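Side-chain contacts in DPSA (Streptomyces coelicolor, PDB 4CY9), which probably oxidises and stores iron as a Dps-family ferritin-like protein built of twelve subunits, and may also bind DNA: residues P10-E15 and G131-A136; G22-R27 and A76-V81; D69-R74 and I142-D147; E121-A126 and R146-F151. All coordinates share one frame; numbering follows the deposited sequence. Where two conformers were deposited one is given.

Contact 1. Residues P10-E15 and G131-A136; sequences PGIERE and GKIDPA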
loop_
_atom_site.group_PDB
_atom_site.type_symbol
_atom_site.label_atom_id
_atom_site.label_comp_id
_atom_site.label_asym_id
_atom_site.label_seq_id
_atom_site.Cartn_x
_atom_site.Cartn_y
_atom_site.Cartn_z
ATOM N N PRO A 10 -2.914 37.538 -8.774
ATOM C CA PRO A 10 -3.567 38.747 -8.162
ATOM C C PRO A 10 -2.627 39.392 -7.118
ATOM O O PRO A 10 -1.986 38.717 -6.283
ATOM C CB PRO A 10 -4.787 38.138 -7.469
ATOM C CG PRO A 10 -5.246 37.059 -8.461
ATOM C CD PRO A 10 -3.832 36.379 -8.706
ATOM N N GLY A 11 -2.608 40.732 -7.178
ATOM C CA GLY A 11 -1.880 41.428 -6.079
ATOM C C GLY A 11 -0.473 41.792 -6.493
ATOM O O GLY A 11 0.242 42.457 -5.661
ATOM N N ILE A 12 0.036 41.314 -7.641
ATOM C CA ILE A 12 1.407 41.555 -8.113
ATOM C C ILE A 12 1.276 42.427 -9.343
ATOM O O ILE A 12 0.449 42.155 -10.190
ATOM C CB ILE A 12 2.119 40.220 -8.552
ATOM C CG1 ILE A 12 2.274 39.271 -7.354
ATOM C CG2 ILE A 12 3.494 40.520 -9.201
ATOM C CD1 ILE A 12 3.083 38.020 -7.663
ATOM N N GLU A 13 2.093 43.466 -9.490
ATOM C CA GLU A 13 2.096 44.306 -10.726
ATOM C C GLU A 13 2.797 43.565 -11.841
ATOM O O GLU A 13 3.776 42.806 -11.585
ATOM C CB GLU A 13 2.848 45.670 -10.519
ATOM C CG GLU A 13 2.075 46.541 -9.508
ATOM C CD GLU A 13 0.590 46.881 -9.940
ATOM O OE1 GLU A 13 0.299 47.116 -11.149
ATOM O OE2 GLU A 13 -0.334 46.878 -9.067
ATOM N N ARG A 14 2.308 43.733 -13.060
ATOM C CA ARG A 14 2.888 42.960 -14.209
ATOM C C ARG A 14 4.355 43.206 -14.439
ATOM O O ARG A 14 5.140 42.293 -14.704
ATOM C CB ARG A 14 2.046 43.185 -15.482
ATOM C CG ARG A 14 0.686 42.498 -15.226
ATOM C CD ARG A 14 -0.302 42.571 -16.414
ATOM N NE ARG A 14 -0.421 43.951 -16.843
ATOM C CZ ARG A 14 0.139 44.513 -17.946
ATOM N NH1 ARG A 14 0.884 43.857 -18.828
ATOM N NH2 ARG A 14 -0.055 45.831 -18.193
ATOM N N GLU A 15 4.788 44.482 -14.362
ATOM C CA GLU A 15 6.230 44.719 -14.615
ATOM C C GLU A 15 7.129 44.005 -13.553
ATOM O O GLU A 15 8.157 43.363 -13.966
ATOM C CB GLU A 15 6.546 46.314 -14.522
ATOM C CG GLU A 15 8.000 46.633 -14.884
ATOM C CD GLU A 15 9.131 46.471 -13.786
ATOM O OE1 GLU A 15 8.720 46.492 -12.522
ATOM O OE2 GLU A 15 10.428 46.353 -14.261
ATOM N N GLY A 131 11.914 37.937 -2.571
ATOM C CA GLY A 131 11.359 38.446 -1.329
ATOM C C GLY A 131 10.920 39.906 -1.541
ATOM O O GLY A 131 9.935 40.307 -0.868
ATOM N N LYS A 132 11.520 40.603 -2.493
ATOM C CA LYS A 132 11.080 42.051 -2.729
ATOM C C LYS A 132 9.820 42.119 -3.586
ATOM O O LYS A 132 9.193 43.164 -3.702
ATOM C CB LYS A 132 12.179 42.753 -3.502
ATOM C CG LYS A 132 13.345 42.914 -2.515
ATOM C CD LYS A 132 14.461 43.329 -3.407
ATOM C CE LYS A 132 15.520 43.486 -2.297
ATOM N NZ LYS A 132 16.588 44.220 -2.992
ATOM N N ILE A 133 9.466 41.023 -4.280
ATOM C CA ILE A 133 8.352 41.053 -5.232
ATOM C C ILE A 133 7.138 40.263 -4.725
ATOM O O ILE A 133 5.973 40.734 -4.836
ATOM C CB ILE A 133 8.817 40.459 -6.610
ATOM C CG1 ILE A 133 9.892 41.413 -7.255
ATOM C CG2 ILE A 133 7.640 40.345 -7.634
ATOM C CD1 ILE A 133 10.667 40.831 -8.431
ATOM N N ASP A 134 7.350 39.063 -4.183
ATOM C CA ASP A 134 6.200 38.202 -3.843
ATOM C C ASP A 134 6.648 37.170 -2.784
ATOM O O ASP A 134 7.405 36.229 -3.137
ATOM C CB ASP A 134 5.894 37.422 -5.141
ATOM C CG ASP A 134 4.887 36.312 -4.862
ATOM O OD1 ASP A 134 4.057 36.456 -3.949
ATOM O OD2 ASP A 134 4.904 35.348 -5.612
ATOM N N PRO A 135 6.116 37.226 -1.591
ATOM C CA PRO A 135 6.490 36.309 -0.509
ATOM C C PRO A 135 6.086 34.854 -0.876
ATOM O O PRO A 135 6.686 33.920 -0.349
ATOM C CB PRO A 135 5.632 36.742 0.709
ATOM C CG PRO A 135 4.475 37.506 0.091
ATOM C CD PRO A 135 5.111 38.236 -1.120
ATOM N N ALA A 136 5.073 34.613 -1.709
ATOM C CA ALA A 136 4.741 33.220 -1.981
ATOM C C ALA A 136 5.826 32.543 -2.805
ATOM O O ALA A 136 6.180 31.382 -2.566
ATOM C CB ALA A 136 3.383 33.163 -2.767
#

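Contact 2. Residues G22-R27 and A76-V81; sequences GVLRLR and AALGGV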
loop_
_atom_site.group_PDB
_atom_site.type_symbol
_atom_site.label_atom_id
_atom_site.label_comp_id
_atom_site.label_asym_id
_atom_site.label_seq_id
_atom_site.Cartn_x
_atom_site.Cartn_y
_atom_site.Cartn_z
ATOM N N GLY A 22 11.879 36.435 -15.070
ATOM C CA GLY A 22 13.297 36.310 -15.527
ATOM C C GLY A 22 14.184 35.625 -14.488
ATOM O O GLY A 22 15.040 34.815 -14.891
ATOM N N VAL A 23 14.011 35.961 -13.208
ATOM C CA VAL A 23 14.799 35.309 -12.129
ATOM C C VAL A 23 14.480 33.786 -12.160
ATOM O O VAL A 23 15.410 32.960 -12.122
ATOM C CB VAL A 23 14.406 35.888 -10.757
ATOM C CG1 VAL A 23 14.962 35.095 -9.546
ATOM C CG2 VAL A 23 14.977 37.334 -10.780
ATOM N N LEU A 24 13.176 33.513 -12.219
ATOM C CA LEU A 24 12.833 32.038 -12.100
ATOM C C LEU A 24 13.208 31.289 -13.397
ATOM O O LEU A 24 13.581 30.064 -13.277
ATOM C CB LEU A 24 11.326 31.895 -11.940
ATOM C CG LEU A 24 10.807 32.447 -10.559
ATOM C CD1 LEU A 24 9.282 32.237 -10.547
ATOM C CD2 LEU A 24 11.369 31.608 -9.372
ATOM N N ARG A 25 13.183 31.922 -14.570
ATOM C CA ARG A 25 13.572 31.233 -15.812
ATOM C C ARG A 25 15.010 30.730 -15.706
ATOM O O ARG A 25 15.343 29.589 -16.124
ATOM C CB ARG A 25 13.458 32.319 -16.959
ATOM C CG ARG A 25 13.729 31.731 -18.339
ATOM C CD ARG A 25 13.629 32.929 -19.335
ATOM N NE ARG A 25 14.019 32.476 -20.672
ATOM C CZ ARG A 25 13.131 32.247 -21.617
ATOM N NH1 ARG A 25 11.803 32.406 -21.392
ATOM N NH2 ARG A 25 13.574 31.799 -22.833
ATOM N N LEU A 26 15.926 31.579 -15.128
ATOM C CA LEU A 26 17.329 31.088 -14.977
ATOM C C LEU A 26 17.420 30.043 -13.855
ATOM O O LEU A 26 18.232 29.095 -14.022
ATOM C CB LEU A 26 18.231 32.337 -14.639
ATOM C CG LEU A 26 19.734 31.944 -14.587
ATOM C CD1 LEU A 26 20.189 31.467 -15.983
ATOM C CD2 LEU A 26 20.445 33.289 -14.147
ATOM N N ARG A 27 16.634 30.186 -12.777
ATOM C CA ARG A 27 16.724 29.171 -11.761
ATOM C C ARG A 27 16.196 27.832 -12.380
ATOM O O ARG A 27 16.729 26.768 -11.992
ATOM C CB ARG A 27 15.817 29.477 -10.590
ATOM C CG ARG A 27 16.373 30.672 -9.739
ATOM C CD ARG A 27 17.771 30.440 -9.205
ATOM N NE ARG A 27 18.789 30.953 -10.136
ATOM C CZ ARG A 27 19.978 30.371 -10.366
ATOM N NH1 ARG A 27 20.328 29.135 -9.858
ATOM N NH2 ARG A 27 20.938 31.076 -11.032
ATOM N N ALA A 76 4.579 29.892 -14.940
ATOM C CA ALA A 76 3.356 29.947 -15.748
ATOM C C ALA A 76 2.228 30.680 -15.003
ATOM O O ALA A 76 1.526 31.549 -15.607
ATOM C CB ALA A 76 2.922 28.452 -16.045
ATOM N N ALA A 77 2.105 30.485 -13.666
ATOM C CA ALA A 77 1.063 31.183 -12.879
ATOM C C ALA A 77 1.356 32.709 -12.890
ATOM O O ALA A 77 0.426 33.497 -12.908
ATOM C CB ALA A 77 1.071 30.646 -11.452
ATOM N N LEU A 78 2.657 33.038 -12.910
ATOM C CA LEU A 78 3.019 34.511 -12.959
ATOM C C LEU A 78 2.819 35.067 -14.348
ATOM O O LEU A 78 2.950 36.351 -14.483
ATOM C CB LEU A 78 4.541 34.708 -12.564
ATOM C CG LEU A 78 4.702 34.471 -11.067
ATOM C CD1 LEU A 78 6.196 34.249 -10.738
ATOM C CD2 LEU A 78 4.187 35.667 -10.199
ATOM N N GLY A 79 2.445 34.303 -15.352
ATOM C CA GLY A 79 2.116 34.774 -16.707
ATOM C C GLY A 79 3.178 34.596 -17.717
ATOM O O GLY A 79 3.022 35.022 -18.870
ATOM N N GLY A 80 4.238 33.820 -17.413
ATOM C CA GLY A 80 5.415 33.649 -18.288
ATOM C C GLY A 80 5.501 32.235 -18.956
ATOM O O GLY A 80 4.587 31.364 -18.727
ATOM N N VAL A 81 6.570 32.073 -19.732
ATOM C CA VAL A 81 6.767 30.818 -20.468
ATOM C C VAL A 81 7.922 30.094 -19.746
ATOM O O VAL A 81 9.000 30.625 -19.627
ATOM C CB VAL A 81 7.105 31.121 -21.948
ATOM C CG1 VAL A 81 7.487 29.776 -22.608
ATOM C CG2 VAL A 81 5.896 31.836 -22.608
HETATM O O HOH W 1 10.300 32.982 -19.205
#

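Contact 3. Residues D69-R74 and I142-D147; sequences DDVAER and IGQLRD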
loop_
_atom_site.group_PDB
_atom_site.type_symbol
_atom_site.label_atom_id
_atom_site.label_comp_id
_atom_site.label_asym_id
_atom_site.label_seq_id
_atom_site.Cartn_x
_atom_site.Cartn_y
_atom_site.Cartn_z
ATOM N N ASP A 69 9.757 21.332 -11.699
ATOM C CA ASP A 69 8.300 21.366 -11.990
ATOM C C ASP A 69 7.673 22.509 -11.249
ATOM O O ASP A 69 6.829 23.258 -11.837
ATOM C CB ASP A 69 7.568 20.075 -11.449
ATOM C CG ASP A 69 7.781 18.889 -12.349
ATOM O OD1 ASP A 69 8.009 19.209 -13.528
ATOM O OD2 ASP A 69 7.692 17.665 -11.942
ATOM N N ASP A 70 8.025 22.656 -9.962
ATOM C CA ASP A 70 7.270 23.655 -9.189
ATOM C C ASP A 70 7.732 25.102 -9.592
ATOM O O ASP A 70 6.902 26.035 -9.633
ATOM C CB ASP A 70 7.570 23.516 -7.669
ATOM C CG ASP A 70 6.874 22.278 -7.067
ATOM O OD1 ASP A 70 5.856 21.809 -7.677
ATOM O OD2 ASP A 70 7.297 21.781 -6.041
ATOM N N VAL A 71 9.060 25.246 -9.907
ATOM C CA VAL A 71 9.467 26.615 -10.454
ATOM C C VAL A 71 8.805 26.875 -11.769
ATOM O O VAL A 71 8.315 27.996 -12.040
ATOM C CB VAL A 71 11.017 26.674 -10.563
ATOM C CG1 VAL A 71 11.475 27.928 -11.370
ATOM C CG2 VAL A 71 11.657 26.668 -9.128
ATOM N N ALA A 72 8.787 25.868 -12.672
ATOM C CA ALA A 72 8.140 26.089 -13.990
ATOM C C ALA A 72 6.667 26.490 -13.867
ATOM O O ALA A 72 6.228 27.380 -14.598
ATOM C CB ALA A 72 8.244 24.761 -14.842
ATOM N N GLU A 73 5.912 25.779 -13.017
ATOM C CA GLU A 73 4.480 26.084 -12.925
ATOM C C GLU A 73 4.287 27.457 -12.219
ATOM O O GLU A 73 3.287 28.104 -12.461
ATOM C CB GLU A 73 3.746 24.980 -12.143
ATOM C CG GLU A 73 3.778 23.780 -13.173
ATOM C CD GLU A 73 2.814 22.617 -12.734
ATOM O OE1 GLU A 73 2.535 22.580 -11.506
ATOM O OE2 GLU A 73 2.647 21.717 -13.539
ATOM N N ARG A 74 5.290 27.858 -11.421
ATOM C CA ARG A 74 5.131 29.205 -10.779
ATOM C C ARG A 74 5.402 30.277 -11.846
ATOM O O ARG A 74 4.687 31.313 -11.913
ATOM C CB ARG A 74 6.189 29.345 -9.644
ATOM C CG ARG A 74 5.990 30.712 -8.913
ATOM C CD ARG A 74 4.557 30.680 -8.248
ATOM N NE ARG A 74 4.377 31.949 -7.450
ATOM C CZ ARG A 74 3.177 32.253 -6.917
ATOM N NH1 ARG A 74 2.132 31.418 -7.120
ATOM N NH2 ARG A 74 3.053 33.426 -6.263
ATOM N N ILE A 142 12.877 29.371 -0.834
ATOM C CA ILE A 142 13.652 29.080 0.422
ATOM C C ILE A 142 13.622 27.582 0.818
ATOM O O ILE A 142 14.669 27.076 1.227
ATOM C CB ILE A 142 13.076 29.938 1.587
ATOM C CG1 ILE A 142 13.494 31.350 1.285
ATOM C CG2 ILE A 142 13.740 29.460 2.906
ATOM C CD1 ILE A 142 12.730 32.341 2.285
ATOM N N GLY A 143 12.464 26.933 0.729
ATOM C CA GLY A 143 12.419 25.483 1.022
ATOM C C GLY A 143 13.317 24.662 0.039
ATOM O O GLY A 143 14.006 23.713 0.497
ATOM N N GLN A 144 13.325 25.012 -1.252
ATOM C CA GLN A 144 14.170 24.346 -2.237
ATOM C C GLN A 144 15.632 24.559 -1.904
ATOM O O GLN A 144 16.449 23.618 -1.938
ATOM C CB GLN A 144 13.902 24.908 -3.646
ATOM C CG GLN A 144 12.391 24.585 -4.001
ATOM C CD GLN A 144 12.101 24.941 -5.421
ATOM O OE1 GLN A 144 12.791 25.813 -5.961
ATOM N NE2 GLN A 144 11.036 24.367 -6.058
ATOM N N LEU A 145 15.961 25.837 -1.573
ATOM C CA LEU A 145 17.363 26.201 -1.208
ATOM C C LEU A 145 17.822 25.282 -0.076
ATOM O O LEU A 145 18.937 24.726 -0.116
ATOM C CB LEU A 145 17.355 27.690 -0.725
ATOM C CG LEU A 145 18.743 28.070 -0.017
ATOM C CD1 LEU A 145 19.896 28.056 -1.040
ATOM C CD2 LEU A 145 18.475 29.540 0.427
ATOM N N ARG A 146 17.016 25.112 0.960
ATOM C CA ARG A 146 17.499 24.291 2.128
ATOM C C ARG A 146 17.678 22.839 1.715
ATOM O O ARG A 146 18.698 22.212 2.045
ATOM C CB ARG A 146 16.479 24.362 3.284
ATOM C CG ARG A 146 17.076 23.579 4.528
ATOM C CD ARG A 146 16.233 23.869 5.850
ATOM N NE ARG A 146 14.880 23.258 5.697
ATOM C CZ ARG A 146 13.766 23.960 5.455
ATOM N NH1 ARG A 146 13.756 25.310 5.320
ATOM N NH2 ARG A 146 12.568 23.299 5.283
ATOM N N ASP A 147 16.735 22.314 0.935
ATOM C CA ASP A 147 16.898 20.919 0.476
ATOM C C ASP A 147 18.174 20.747 -0.377
ATOM O O ASP A 147 18.883 19.723 -0.219
ATOM C CB ASP A 147 15.661 20.485 -0.367
ATOM C CG ASP A 147 14.427 20.168 0.549
ATOM O OD1 ASP A 147 14.551 20.044 1.773
ATOM O OD2 ASP A 147 13.346 20.032 -0.027
HETATM O O HOH W 2 9.595 22.239 -4.790
#

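Contact 4. Residues E121-A126 and R146-F151; sequences EGMRAA and RDLEQF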
loop_
_atom_site.group_PDB
_atom_site.type_symbol
_atom_site.label_atom_id
_atom_site.label_comp_id
_atom_site.label_asym_id
_atom_site.label_seq_id
_atom_site.Cartn_x
_atom_site.Cartn_y
_atom_site.Cartn_z
ATOM N N GLU A 121 24.201 29.266 -4.413
ATOM C CA GLU A 121 24.350 30.739 -4.437
ATOM C C GLU A 121 23.355 31.383 -5.401
ATOM O O GLU A 121 22.843 32.476 -5.037
ATOM C CB GLU A 121 25.826 31.157 -4.920
ATOM C CG GLU A 121 26.757 30.766 -3.777
ATOM C CD GLU A 121 28.265 30.955 -4.175
ATOM O OE1 GLU A 121 28.603 31.042 -5.368
ATOM O OE2 GLU A 121 29.097 30.881 -3.255
ATOM N N GLY A 122 23.051 30.763 -6.551
ATOM C CA GLY A 122 22.044 31.277 -7.480
ATOM C C GLY A 122 20.674 31.304 -6.822
ATOM O O GLY A 122 19.901 32.272 -7.009
ATOM N N MET A 123 20.364 30.228 -6.071
ATOM C CA MET A 123 19.030 30.197 -5.386
ATOM C C MET A 123 18.973 31.229 -4.271
ATOM O O MET A 123 17.933 31.875 -4.090
ATOM C CB MET A 123 18.803 28.802 -4.753
ATOM C CG MET A 123 18.498 27.769 -5.907
ATOM S SD MET A 123 16.877 27.939 -6.670
ATOM C CE MET A 123 15.835 27.132 -5.407
ATOM N N ARG A 124 20.109 31.438 -3.580
ATOM C CA ARG A 124 20.031 32.416 -2.466
ATOM C C ARG A 124 19.809 33.837 -3.051
ATOM O O ARG A 124 19.077 34.621 -2.429
ATOM C CB ARG A 124 21.409 32.452 -1.728
ATOM C CG ARG A 124 21.444 31.468 -0.633
ATOM C CD ARG A 124 22.606 31.711 0.420
ATOM N NE ARG A 124 22.441 30.557 1.317
ATOM C CZ ARG A 124 21.635 30.563 2.406
ATOM N NH1 ARG A 124 21.125 31.718 2.817
ATOM N NH2 ARG A 124 21.445 29.465 3.159
ATOM N N ALA A 125 20.447 34.124 -4.192
ATOM C CA ALA A 125 20.271 35.424 -4.871
ATOM C C ALA A 125 18.815 35.547 -5.336
ATOM O O ALA A 125 18.167 36.625 -5.190
ATOM C CB ALA A 125 21.209 35.623 -6.073
ATOM N N ALA A 126 18.263 34.470 -5.886
ATOM C CA ALA A 126 16.872 34.499 -6.343
ATOM C C ALA A 126 15.914 34.667 -5.152
ATOM O O ALA A 126 14.847 35.337 -5.320
ATOM C CB ALA A 126 16.521 33.134 -7.144
ATOM N N ARG A 146 17.016 25.112 0.960
ATOM C CA ARG A 146 17.499 24.291 2.128
ATOM C C ARG A 146 17.678 22.839 1.715
ATOM O O ARG A 146 18.698 22.212 2.045
ATOM C CB ARG A 146 16.479 24.362 3.284
ATOM C CG ARG A 146 17.076 23.579 4.528
ATOM C CD ARG A 146 16.233 23.869 5.850
ATOM N NE ARG A 146 14.880 23.258 5.697
ATOM C CZ ARG A 146 13.766 23.960 5.455
ATOM N NH1 ARG A 146 13.756 25.310 5.320
ATOM N NH2 ARG A 146 12.568 23.299 5.283
ATOM N N ASP A 147 16.735 22.314 0.935
ATOM C CA ASP A 147 16.898 20.919 0.476
ATOM C C ASP A 147 18.174 20.747 -0.377
ATOM O O ASP A 147 18.883 19.723 -0.219
ATOM C CB ASP A 147 15.661 20.485 -0.367
ATOM C CG ASP A 147 14.427 20.168 0.549
ATOM O OD1 ASP A 147 14.551 20.044 1.773
ATOM O OD2 ASP A 147 13.346 20.032 -0.027
ATOM N N LEU A 148 18.463 21.721 -1.240
ATOM C CA LEU A 148 19.680 21.607 -2.079
ATOM C C LEU A 148 20.901 21.685 -1.169
ATOM O O LEU A 148 21.879 20.896 -1.390
ATOM C CB LEU A 148 19.770 22.795 -3.086
ATOM C CG LEU A 148 18.608 22.647 -4.154
ATOM C CD1 LEU A 148 18.387 23.999 -4.929
ATOM C CD2 LEU A 148 18.970 21.540 -5.209
ATOM N N GLU A 149 20.908 22.602 -0.172
ATOM C CA GLU A 149 22.074 22.659 0.729
ATOM C C GLU A 149 22.219 21.364 1.520
ATOM O O GLU A 149 23.364 20.954 1.826
ATOM C CB GLU A 149 21.863 23.803 1.740
ATOM C CG GLU A 149 22.024 25.138 1.046
ATOM C CD GLU A 149 21.677 26.298 1.998
ATOM O OE1 GLU A 149 20.950 26.109 3.022
ATOM O OE2 GLU A 149 22.022 27.476 1.609
ATOM N N GLN A 150 21.106 20.689 1.880
ATOM C CA GLN A 150 21.259 19.468 2.655
ATOM C C GLN A 150 21.818 18.344 1.767
ATOM O O GLN A 150 22.590 17.481 2.231
ATOM C CB GLN A 150 19.915 18.977 3.306
ATOM C CG GLN A 150 19.456 20.061 4.415
ATOM C CD GLN A 150 20.486 20.178 5.557
ATOM O OE1 GLN A 150 21.044 19.090 6.124
ATOM N NE2 GLN A 150 20.850 21.347 5.823
ATOM N N PHE A 151 21.418 18.366 0.490
ATOM C CA PHE A 151 22.025 17.280 -0.344
ATOM C C PHE A 151 23.506 17.637 -0.613
ATOM O O PHE A 151 24.374 16.706 -0.622
ATOM C CB PHE A 151 21.379 17.189 -1.743
ATOM C CG PHE A 151 21.981 15.992 -2.508
ATOM C CD1 PHE A 151 21.698 14.671 -2.162
ATOM C CD2 PHE A 151 22.907 16.235 -3.489
ATOM C CE1 PHE A 151 22.238 13.674 -2.773
ATOM C CE2 PHE A 151 23.363 15.141 -4.282
ATOM C CZ PHE A 151 23.034 13.838 -3.857
#

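Contact 1. Residues P10-E15 and G131-A136
Ile12 reaches across from the N-terminal loop, just ahead of helix 14-44, to Ile133 and Asp134 at the join between helices 105-133 and 135-158. At CB its two branches part. CG2 goes to Ile133, whose own CG2 lies 4.4 Å from it in a loose apolar touch. CG1 takes the other course, anti to the carbonyl carbon (chi1 -63°), and in the conformer described here it carries CD1 over the flat of the Asp134 carboxylate. There CD1 lies 3.7 Å from Asp134 CG and 3.8 Å from both CB and OD2 of the same residue, the two side chains meeting at roughly a right angle. The methyl also packs on Leu78.

Asp134 is the N-cap of helix 135-158: its OD1 accepts a weak, bent bond from Ala136 N at 3.1 Å. OD1 further pairs with Arg124 of a second subunit, while OD2 is taken by Thr137 OG1 and by a salt bridge to Arg74. No hydrogen bond joins the two segments. The isoleucine therefore adds only van der Waals cover to one face of a buried acid, whose negative charge is probably stabilised by the two arginines and the start of the helix.

Contact 2. Residues G22-R27 and A76-V81
Leu24 and Leu78 meet methyl to methyl, CD1 of Leu24 lying 3.7 Å from CD1 of Leu78, with the two side chains set about at right angles. From the next residue, Arg25, a separate polar link is made well away from the leucines, toward Val81. Arg25 NH1 and Val81 O stand 3.8 Å apart, too far for a direct bond, and a water bridges them: it accepts from Arg25 NH1 at 2.7 Å, lying in the guanidinium plane at its edge, and donates to Val81 O, also at 2.7 Å.

Arg25 leaves the helix with CG anti to its own N (chi1 -176°) and runs extended as far as NE, which forms a salt bridge with Glu92, a pairing that is likely to limit how the guanidinium can turn. A Schellman motif ends helix 50-77: Gly79, with positive phi, donates from N to Ala76 O at 2.9 Å, and the chain then leads away to Val81. Leu24 is also backed by Val71, Arg74 and Ile75, and Leu78 by Leu20 and Ile21. The contact thus fastens the C-terminal end of helix 50-77 and its following loop against helix 14-44, which precedes it in the bundle.

Contact 3. Residues D69-R74 and I142-D147
Val71 and Gln144 sit opposite each other on two helical segments that run in opposite directions, their CA atoms 9.7 Å apart. No backbone atoms meet at this separation, and side chains must span the space. Gln144 does most of the spanning: it is directed at helix 50-77 and stays extended beyond CG (chi2 -173°), which delivers its amide to the other helix. OE1 lies 3.5 Å from Val71 CG2, and the same methyl is 3.9 Å from Gln144 NE2, so the amide end rests against one branch of the valine. NE2 is also 3.9 Å from Asp70 CB.

Helices 50-77 and 135-158 are two of the four long helices of the ferritin-like bundle, and here a polar side chain enters the space between them. Its two ends fare differently. NE2 donates to a water at 2.9 Å, which in turn donates to Asp70 OD2 at 2.7 Å, and it makes a further weak bond to Met67 O. OE1 is buried among apolar groups, including Val71 and Met123, and finds no polar partner in the model. Exchanging Gln144 for an alanine would probably break the water-mediated link from Asp70 to helix 135-158 and open a gap beside Val71. Behind the contact, Val71 packs on Leu24, Leu28 and Leu31 of helix 14-44. At the start of segment 69-74, Asp69 forms a salt bridge to Lys39 of a third subunit.

Contact 4. Residues E121-A126 and R146-F151
Glu149 and Arg124 carry the polar half of this contact, and Leu148 with Met123 the apolar half. Two of the three guanidinium nitrogens of Arg124 converge on a single oxygen: NH2 lies 2.6 Å from Glu149 OE2 (N-H...O angle 140°), and NE adds a weak, strongly bent bond to the same OE2 at 3.1 Å. OE2 uses its syn lone pair toward NH2 and sits somewhat out of the guanidinium plane, although the two flat groups are nearly coplanar, 19° apart. Each side chain gets there by being extended, the arginine from CG to NE and the glutamate beyond CG, and they cross at about a right angle.

The pair does not close on itself. Glu149 OE1 binds Arg74 of another subunit, whose Asp134 also pairs with Arg124 NH2, so the charges alternate across the interface. A leucine in place of Arg124 would probably leave Glu149 OE2 without its positive mate and strip Asp134 of the other subunit of one salt bridge.

Alongside, Leu148 points CD1 at the bent Met123 chain, 3.9 Å from CG and 4.1 Å from CE. Here the consecutive antiparallel helices 105-133 and 135-158 close on each other as a helical hairpin, half of the four-helix bundle of the ferritin-like fold, with its outer charges turned to the subunit interface of the dodecamer.

From the N terminus, contact 1 opens first, in the loop before helix 14-44, and closes only at 131-136, at the join of the last two long helices. Contact 2 is nested within the span closed by contact 1, tying helix 14-44 to the end of helix 50-77. Before it closes, contact 3 has opened at 69-74, so the two cross; contact 3 then crosses contact 1 as well, ending at 142-147. Contact 4 opens at 121-126, also crosses contact 1, and follows contact 2 in series. It ends on the same part of helix 135-158 as contact 3, sharing Arg146 and Asp147. Together they join all four long helices.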